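PDB 4H89: GCN5-related N-acetyltransferase from Kribbella flavida, which probably transfers an acyl group, likely acetyl from acetyl-coenzyme A, to an acceptor substrate. Local coordinates for residues F146-V152 with G165-R171; A90-V96 with L109-M113. All coordinates share one frame; numbering follows the deposited sequence.

How the interactions relate
Interaction 1 (146-152 with 165-171) and interaction 2 (90-96 with 109-113) are built on one mixed sheet but differ in place and chemistry. Interaction 2 is core: its centre lies about 4 Å from that of the chain, and mainly apolar side chains, with no hydrogen bond between the two segments, join a central strand to helix 105-119 of a beta-alpha-beta unit. Interaction 1 is peripheral, about 15 Å from the chain centre and partly buried; there backbone hydrogen bonds join strand 147-155, outermost within the chain, to strand 164-172. With their centres about 16 Å apart, the two still touch, Phe146 CE1 lying 4.1 Å from Cys110 SG.

Interaction 1: F146-V152 with G165-R171; sequences FRVIGTV and GLHVMHR
Gly165 and Leu166 face Val152 in an antiparallel pairing (160°) at the edge of the GNAT-family sheet, where Ile149 also packs on Thr151 of the second subunit. Leu166 and Val152 exchange both backbone hydrogen bonds. His167 sits beside Thr151, both side chains pointing the same way. Thr151 OG1 lies in the plane of the imidazole, at its edge, and hydrogen-bonds ND1 of His167 at 2.8 Å; Val148 CG2 covers one ring face, 4.0 Å from the His167 centroid. Opposite Val168 the other strand bulges at Ile149, shifting the register by one: Val168 O accepts from Ile149 N at 2.8 Å, while Val168 N donates to Gly150 O at 2.9 Å. Met169, a selenomethionine, bends at chi3 (73°), bringing CE to 4.0 Å from Val148 CG2. The backbone of His170 pairs both ways with Arg147, and its CB meets Ile149 CG1 at 3.5 Å. Arg171 finally lays CB over the centre of the Phe146 ring, 3.7 Å from the centroid and 12° off the normal, a CH-pi contact; its NE bonds Leu144 O. Replacing Phe146 with alanine would probably leave Arg171 CB without its aromatic support and open a gap beside Phe127, which stacks on this ring. Backbone bonds thus set the pairing across the bulge, while the Thr151-His167 hydrogen bond and two CH-pi contacts orient the His167 and Phe146 rings.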
ATOM      1  N   PHE A 146       3.550  12.076  14.586  1.00 13.48           N
ATOM      2  CA  PHE A 146       2.609  11.175  13.925  1.00 13.65           C
ATOM      3  C   PHE A 146       1.524  10.740  14.878  1.00 13.63           C
ATOM      4  O   PHE A 146       1.761  10.605  16.065  1.00 15.36           O
ATOM      5  CB  PHE A 146       3.321   9.918  13.405  1.00 13.59           C
ATOM      6  CG  PHE A 146       4.199  10.141  12.212  1.00 12.63           C
ATOM      7  CD1 PHE A 146       5.482  10.601  12.373  1.00 14.65           C
ATOM      8  CD2 PHE A 146       3.771   9.781  10.959  1.00 13.70           C
ATOM      9  CE1 PHE A 146       6.273  10.841  11.276  1.00 14.88           C
ATOM     10  CE2 PHE A 146       4.564  10.026   9.853  1.00 15.87           C
ATOM     11  CZ  PHE A 146       5.827  10.505  10.013  1.00 15.00           C
ATOM     12  N   ARG A 147       0.339  10.511  14.346  0.50 13.41           N
ATOM     13  CA  ARG A 147      -0.739   9.929  15.122  0.50 14.11           C
ATOM     14  C   ARG A 147      -1.316   8.726  14.437  0.50 13.53           C
ATOM     15  O   ARG A 147      -1.249   8.579  13.202  0.50 14.73           O
ATOM     16  CB  ARG A 147      -1.867  10.925  15.394  0.50 18.39           C
ATOM     17  CG  ARG A 147      -2.724  11.293  14.192  0.50 19.71           C
ATOM     18  CD  ARG A 147      -4.010  12.067  14.566  0.50 24.76           C
ATOM     19  NE  ARG A 147      -4.699  12.622  13.387  0.50 27.42           N
ATOM     20  CZ  ARG A 147      -5.913  12.270  12.970  0.50 32.27           C
ATOM     21  NH1 ARG A 147      -6.437  12.836  11.869  0.50 31.33           N
ATOM     22  NH2 ARG A 147      -6.612  11.369  13.649  0.50 37.24           N
ATOM     23  N   VAL A 148      -1.930   7.859  15.241  1.00 13.65           N
ATOM     24  CA  VAL A 148      -2.632   6.718  14.716  1.00 13.57           C
ATOM     25  C   VAL A 148      -4.007   7.189  14.174  1.00 14.65           C
ATOM     26  O   VAL A 148      -4.809   7.754  14.899  1.00 17.64           O
ATOM     27  CB  VAL A 148      -2.824   5.659  15.778  1.00 14.72           C
ATOM     28  CG1 VAL A 148      -3.653   4.479  15.239  1.00 15.37           C
ATOM     29  CG2 VAL A 148      -1.465   5.150  16.249  1.00 16.02           C
ATOM     30  N   ILE A 149      -4.229   6.987  12.865  1.00 14.02           N
ATOM     31  CA  ILE A 149      -5.491   7.289  12.148  1.00 15.35           C
ATOM     32  C   ILE A 149      -6.514   6.193  12.428  1.00 15.21           C
ATOM     33  O   ILE A 149      -7.702   6.416  12.482  1.00 17.20           O
ATOM     34  CB  ILE A 149      -5.173   7.354  10.567  1.00 19.12           C
ATOM     35  CG1 ILE A 149      -4.307   8.550  10.244  1.00 21.62           C
ATOM     36  CG2 ILE A 149      -6.394   7.251   9.682  1.00 22.30           C
ATOM     37  CD1 ILE A 149      -4.959   9.841  10.659  1.00 21.54           C
ATOM     38  N   GLY A 150      -6.014   4.976  12.539  1.00 14.66           N
ATOM     39  CA  GLY A 150      -6.839   3.811  12.810  1.00 14.88           C
ATOM     40  C   GLY A 150      -5.948   2.564  12.811  1.00 12.96           C
ATOM     41  O   GLY A 150      -4.761   2.640  12.467  1.00 13.93           O
ATOM     42  N   THR A 151      -6.503   1.441  13.239  1.00 14.51           N
ATOM     43  CA  THR A 151      -5.760   0.195  13.337  1.00 13.98           C
ATOM     44  C   THR A 151      -6.568  -0.920  12.704  1.00 14.58           C
ATOM     45  O   THR A 151      -7.745  -1.116  13.033  1.00 15.22           O
ATOM     46  CB  THR A 151      -5.479  -0.140  14.809  1.00 14.52           C
ATOM     47  OG1 THR A 151      -4.848   0.981  15.442  1.00 15.73           O
ATOM     48  CG2 THR A 151      -4.581  -1.394  14.896  1.00 16.12           C
ATOM     49  N   VAL A 152      -5.962  -1.604  11.748  1.00 14.14           N
ATOM     50  CA  VAL A 152      -6.584  -2.759  11.135  1.00 13.87           C
ATOM     51  C   VAL A 152      -6.323  -3.955  12.061  1.00 13.13           C
ATOM     52  O   VAL A 152      -5.164  -4.312  12.286  1.00 13.92           O
ATOM     53  CB  VAL A 152      -6.044  -3.035   9.722  1.00 15.48           C
ATOM     54  CG1 VAL A 152      -6.786  -4.212   9.114  1.00 15.93           C
ATOM     55  CG2 VAL A 152      -6.126  -1.789   8.808  1.00 17.57           C
ATOM     56  N   GLY A 165      -2.599  -5.981  15.410  1.00 12.18           N
ATOM     57  CA  GLY A 165      -3.016  -4.911  14.501  1.00 12.18           C
ATOM     58  C   GLY A 165      -1.891  -4.241  13.749  1.00 13.52           C
ATOM     59  O   GLY A 165      -0.746  -4.236  14.157  1.00 13.11           O
ATOM     60  N   LEU A 166      -2.295  -3.618  12.627  1.00 12.90           N
ATOM     61  CA  LEU A 166      -1.443  -2.726  11.875  1.00 13.48           C
ATOM     62  C   LEU A 166      -2.026  -1.300  11.929  1.00 13.37           C
ATOM     63  O   LEU A 166      -3.117  -1.076  11.414  1.00 14.45           O
ATOM     64  CB  LEU A 166      -1.318  -3.200  10.422  1.00 13.13           C
ATOM     65  CG  LEU A 166      -0.503  -4.474  10.162  1.00 13.59           C
ATOM     66  CD1 LEU A 166      -0.566  -4.799   8.676  1.00 15.79           C
ATOM     67  CD2 LEU A 166       0.954  -4.311  10.639  1.00 14.97           C
ATOM     68  N   HIS A 167      -1.304  -0.368  12.549  1.00 12.30           N
ATOM     69  CA  HIS A 167      -1.727   1.007  12.602  1.00 12.96           C
ATOM     70  C   HIS A 167      -1.475   1.650  11.242  1.00 13.96           C
ATOM     71  O   HIS A 167      -0.441   1.382  10.610  1.00 15.40           O
ATOM     72  CB  HIS A 167      -0.889   1.799  13.579  1.00 13.97           C
ATOM     73  CG  HIS A 167      -0.960   1.405  15.000  1.00 14.21           C
ATOM     74  ND1 HIS A 167      -2.098   1.173  15.724  1.00 15.98           N
ATOM     75  CD2 HIS A 167       0.076   1.292  15.857  1.00 15.41           C
ATOM     76  CE1 HIS A 167      -1.743   0.920  16.978  1.00 16.77           C
ATOM     77  NE2 HIS A 167      -0.430   0.983  17.071  1.00 17.55           N
ATOM     78  N   VAL A 168      -2.351   2.582  10.876  1.00 12.66           N
ATOM     79  CA  VAL A 168      -2.051   3.557   9.845  1.00 13.21           C
ATOM     80  C   VAL A 168      -1.724   4.839  10.595  1.00 13.08           C
ATOM     81  O   VAL A 168      -2.495   5.236  11.452  1.00 14.72           O
ATOM     82  CB  VAL A 168      -3.285   3.776   8.942  1.00 15.38           C
ATOM     83  CG1 VAL A 168      -2.979   4.855   7.891  1.00 15.84           C
ATOM     84  CG2 VAL A 168      -3.662   2.437   8.300  1.00 19.42           C
HETATM   85  N   MSE A 169      -0.579   5.446  10.320  1.00 12.91           N
HETATM   86  CA  MSE A 169      -0.130   6.623  11.029  1.00 13.59           C
HETATM   87  C   MSE A 169       0.065   7.774  10.050  1.00 13.98           C
HETATM   88  O   MSE A 169       0.351   7.567   8.875  1.00 14.65           O
HETATM   89  CB  MSE A 169       1.144   6.405  11.791  1.00 13.12           C
HETATM   90  CG  MSE A 169       0.994   5.244  12.778  1.00 15.20           C
HETATM   91 SE   MSE A 169       2.422   5.027  14.071  0.90 17.31          SE
HETATM   92  CE  MSE A 169       2.134   6.497  15.298  1.00 17.93           C
ATOM     93  N   HIS A 170      -0.102   8.994  10.542  1.00 12.75           N
ATOM     94  CA  HIS A 170      -0.107  10.172   9.688  1.00 13.13           C
ATOM     95  C   HIS A 170       0.400  11.379  10.429  1.00 12.73           C
ATOM     96  O   HIS A 170       0.204  11.520  11.636  1.00 13.17           O
ATOM     97  CB  HIS A 170      -1.538  10.416   9.242  1.00 14.57           C
ATOM     98  CG  HIS A 170      -1.755  11.678   8.462  1.00 16.00           C
ATOM     99  ND1 HIS A 170      -2.142  12.843   9.071  1.00 17.75           N
ATOM    100  CD2 HIS A 170      -1.666  11.960   7.133  1.00 17.24           C
ATOM    101  CE1 HIS A 170      -2.298  13.780   8.165  1.00 17.65           C
ATOM    102  NE2 HIS A 170      -2.042  13.263   6.984  1.00 17.07           N
ATOM    103  N   ARG A 171       1.071  12.268   9.698  0.50 12.20           N
ATOM    104  CA  ARG A 171       1.571  13.550  10.228  0.50 13.98           C
ATOM    105  C   ARG A 171       1.326  14.592   9.137  0.50 13.66           C
ATOM    106  O   ARG A 171       1.736  14.355   8.000  0.50 14.36           O
ATOM    107  CB  ARG A 171       3.088  13.413  10.437  0.50 17.24           C
ATOM    108  CG  ARG A 171       3.744  14.567  11.145  0.50 15.72           C
ATOM    109  CD  ARG A 171       5.240  14.433  11.054  0.50 15.75           C
ATOM    110  NE  ARG A 171       5.955  15.244  12.029  0.50 16.26           N
ATOM    111  CZ  ARG A 171       6.128  16.548  11.940  0.50 15.83           C
ATOM    112  NH1 ARG A 171       5.568  17.271  10.976  0.50 18.32           N
ATOM    113  NH2 ARG A 171       6.870  17.135  12.835  0.50 16.49           N
TER

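Interaction 2: A90-V96 with L109-M113; sequences ASASFMV and LCQDM
Phe94 reaches from strand 90-96 to the helix segment 109-113, its ring meeting both backbone and side-chain atoms there. The axes of the two short segments approach to 9.8 Å and run nearly antiparallel, at 158°, as expected for strand and helix in the beta-alpha-beta unit completed by strand 124-131. Among the aromatic contacts, CE1 of Phe94 comes 3.6 Å from Cys110 CA, and CD1 of Phe94 is 3.8 Å from Leu109 CB. Met113 CB approaches the ring edge near its plane. The sulfur-aromatic contact is oblique: Cys110 SG, anti to the backbone N, stands 4.8 Å from the Phe94 centroid and 44° off the normal. Apolar contacts outside the ring extend the interface both ways. Selenomethionine Met113 turns at chi2 (-86°) to run along the strand, its CG 3.7 Å from Ala92 CB and its CE 3.9 Å from Ala90 CB; the small alanines let it lie close. Beyond the ring, Leu109 CD1 meets Val96 CG2 at 4.2 Å. The hydroxyl of Ser91 turns to another partner, its OG bonding Gln126 O. What joins helix to sheet here is therefore dispersion and shape fit, without directional polar bonds between the two segments.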
ATOM      1  N   ALA A  90       3.787  11.895   1.395  1.00 11.90           N
ATOM      2  CA  ALA A  90       4.998  11.082   1.384  1.00 12.08           C
ATOM      3  C   ALA A  90       4.815   9.877   2.285  1.00 12.39           C
ATOM      4  O   ALA A  90       3.926   9.826   3.118  1.00 12.74           O
ATOM      5  CB  ALA A  90       6.137  11.929   1.945  1.00 13.13           C
ATOM      6  N   SER A  91       5.699   8.902   2.098  1.00 13.02           N
ATOM      7  CA  SER A  91       5.862   7.818   3.075  1.00 13.93           C
ATOM      8  C   SER A  91       7.316   7.476   3.156  1.00 12.96           C
ATOM      9  O   SER A  91       8.156   8.042   2.449  1.00 13.16           O
ATOM     10  CB  SER A  91       5.037   6.634   2.628  1.00 16.27           C
ATOM     11  OG  SER A  91       5.013   5.598   3.628  1.00 16.30           O
ATOM     12  N   ALA A  92       7.634   6.575   4.069  1.00 13.19           N
ATOM     13  CA  ALA A  92       8.991   6.188   4.284  1.00 13.69           C
ATOM     14  C   ALA A  92       9.031   4.876   5.029  1.00 14.06           C
ATOM     15  O   ALA A  92       8.065   4.463   5.673  1.00 16.23           O
ATOM     16  CB  ALA A  92       9.723   7.255   5.098  1.00 14.59           C
ATOM     17  N   SER A  93      10.185   4.234   4.932  1.00 14.29           N
ATOM     18  CA  SER A  93      10.552   3.051   5.690  1.00 16.48           C
ATOM     19  C   SER A  93      11.930   3.232   6.310  1.00 14.12           C
ATOM     20  O   SER A  93      12.748   3.952   5.779  1.00 14.72           O
ATOM     21  CB  SER A  93      10.593   1.825   4.750  1.00 20.26           C
ATOM     22  OG  SER A  93       9.342   1.601   4.133  1.00 29.38           O
ATOM     23  N   PHE A  94      12.134   2.550   7.446  1.00 15.35           N
ATOM     24  CA  PHE A  94      13.347   2.687   8.241  1.00 15.69           C
ATOM     25  C   PHE A  94      13.900   1.341   8.637  1.00 17.63           C
ATOM     26  O   PHE A  94      13.133   0.435   8.989  1.00 21.32           O
ATOM     27  CB  PHE A  94      13.057   3.494   9.532  1.00 16.80           C
ATOM     28  CG  PHE A  94      12.478   4.839   9.242  1.00 15.13           C
ATOM     29  CD1 PHE A  94      13.302   5.918   9.003  1.00 16.27           C
ATOM     30  CD2 PHE A  94      11.111   5.027   9.118  1.00 16.84           C
ATOM     31  CE1 PHE A  94      12.774   7.151   8.639  1.00 16.50           C
ATOM     32  CE2 PHE A  94      10.587   6.259   8.754  1.00 18.43           C
ATOM     33  CZ  PHE A  94      11.406   7.330   8.555  1.00 18.00           C
HETATM   34  N   MSE A  95      15.226   1.240   8.606  1.00 15.96           N
HETATM   35  CA  MSE A  95      15.917   0.057   9.136  1.00 18.65           C
HETATM   36  C   MSE A  95      17.082   0.522   9.921  1.00 18.19           C
HETATM   37  O   MSE A  95      17.901   1.274   9.462  1.00 22.89           O
HETATM   38  CB  MSE A  95      16.422  -0.822   8.014  1.00 22.13           C
HETATM   39  CG  MSE A  95      15.239  -1.205   7.152  1.00 27.35           C
HETATM   40 SE   MSE A  95      15.820  -2.615   5.964  0.90 37.86          SE
HETATM   41  CE  MSE A  95      14.225  -3.729   6.124  1.00 52.24           C
ATOM     42  N   VAL A  96      17.156   0.052  11.145  1.00 19.55           N
ATOM     43  CA  VAL A  96      18.279   0.338  12.042  1.00 19.27           C
ATOM     44  C   VAL A  96      18.960  -0.977  12.429  1.00 20.12           C
ATOM     45  O   VAL A  96      18.306  -1.925  12.835  1.00 21.22           O
ATOM     46  CB  VAL A  96      17.795   1.069  13.301  1.00 20.60           C
ATOM     47  CG1 VAL A  96      18.936   1.300  14.274  1.00 21.66           C
ATOM     48  CG2 VAL A  96      17.133   2.405  12.940  1.00 23.70           C
ATOM     49  N   LEU A 109      17.062   9.445  11.554  1.00 13.46           N
ATOM     50  CA  LEU A 109      16.598   9.130  10.197  1.00 13.69           C
ATOM     51  C   LEU A 109      15.215   9.720   9.957  1.00 13.72           C
ATOM     52  O   LEU A 109      14.963  10.246   8.864  1.00 12.85           O
ATOM     53  CB  LEU A 109      16.598   7.616   9.983  1.00 13.90           C
ATOM     54  CG  LEU A 109      17.919   6.900   9.844  1.00 14.11           C
ATOM     55  CD1 LEU A 109      17.688   5.398   9.983  1.00 15.54           C
ATOM     56  CD2 LEU A 109      18.538   7.240   8.509  1.00 14.46           C
ATOM     57  N   CYS A 110      14.313   9.589  10.911  1.00 13.67           N
ATOM     58  CA  CYS A 110      12.962  10.080  10.685  1.00 12.40           C
ATOM     59  C   CYS A 110      12.900  11.597  10.696  1.00 13.64           C
ATOM     60  O   CYS A 110      12.168  12.168   9.896  1.00 14.44           O
ATOM     61  CB  CYS A 110      12.011   9.486  11.717  1.00 14.17           C
ATOM     62  SG  CYS A 110      10.258   9.800  11.348  1.00 16.87           S
ATOM     63  N   GLN A 111      13.624  12.251  11.585  1.00 13.55           N
ATOM     64  CA  GLN A 111      13.645  13.706  11.550  1.00 13.54           C
ATOM     65  C   GLN A 111      14.185  14.218  10.217  1.00 13.82           C
ATOM     66  O   GLN A 111      13.668  15.162   9.637  1.00 14.14           O
ATOM     67  CB  GLN A 111      14.455  14.280  12.698  1.00 15.09           C
ATOM     68  CG  GLN A 111      14.406  15.802  12.764  1.00 17.46           C
ATOM     69  CD  GLN A 111      12.990  16.311  13.015  1.00 16.97           C
ATOM     70  OE1 GLN A 111      12.375  15.897  13.969  1.00 21.92           O
ATOM     71  NE2 GLN A 111      12.437  17.085  12.091  1.00 19.41           N
ATOM     72  N   ASP A 112      15.254  13.602   9.742  1.00 13.39           N
ATOM     73  CA  ASP A 112      15.819  13.967   8.451  1.00 12.44           C
ATOM     74  C   ASP A 112      14.776  13.772   7.335  1.00 13.53           C
ATOM     75  O   ASP A 112      14.657  14.595   6.430  1.00 13.58           O
ATOM     76  CB  ASP A 112      17.090  13.159   8.156  1.00 13.61           C
ATOM     77  CG  ASP A 112      17.639  13.472   6.790  1.00 15.33           C
ATOM     78  OD1 ASP A 112      18.382  14.476   6.641  1.00 21.00           O
ATOM     79  OD2 ASP A 112      17.278  12.708   5.883  1.00 17.21           O
HETATM   80  N   MSE A 113      14.023  12.683   7.404  1.00 12.91           N
HETATM   81  CA  MSE A 113      12.967  12.415   6.428  1.00 12.27           C
HETATM   82  C   MSE A 113      11.856  13.484   6.494  1.00 13.41           C
HETATM   83  O   MSE A 113      11.395  13.959   5.437  1.00 13.49           O
HETATM   84  CB  MSE A 113      12.431  10.992   6.676  1.00 13.79           C
HETATM   85  CG  MSE A 113      11.331  10.542   5.722  1.00 13.20           C
HETATM   86 SE   MSE A 113       9.576  11.066   6.247  0.95 16.86          SE
HETATM   87  CE  MSE A 113       8.899  11.174   4.545  1.00 19.04           C
TER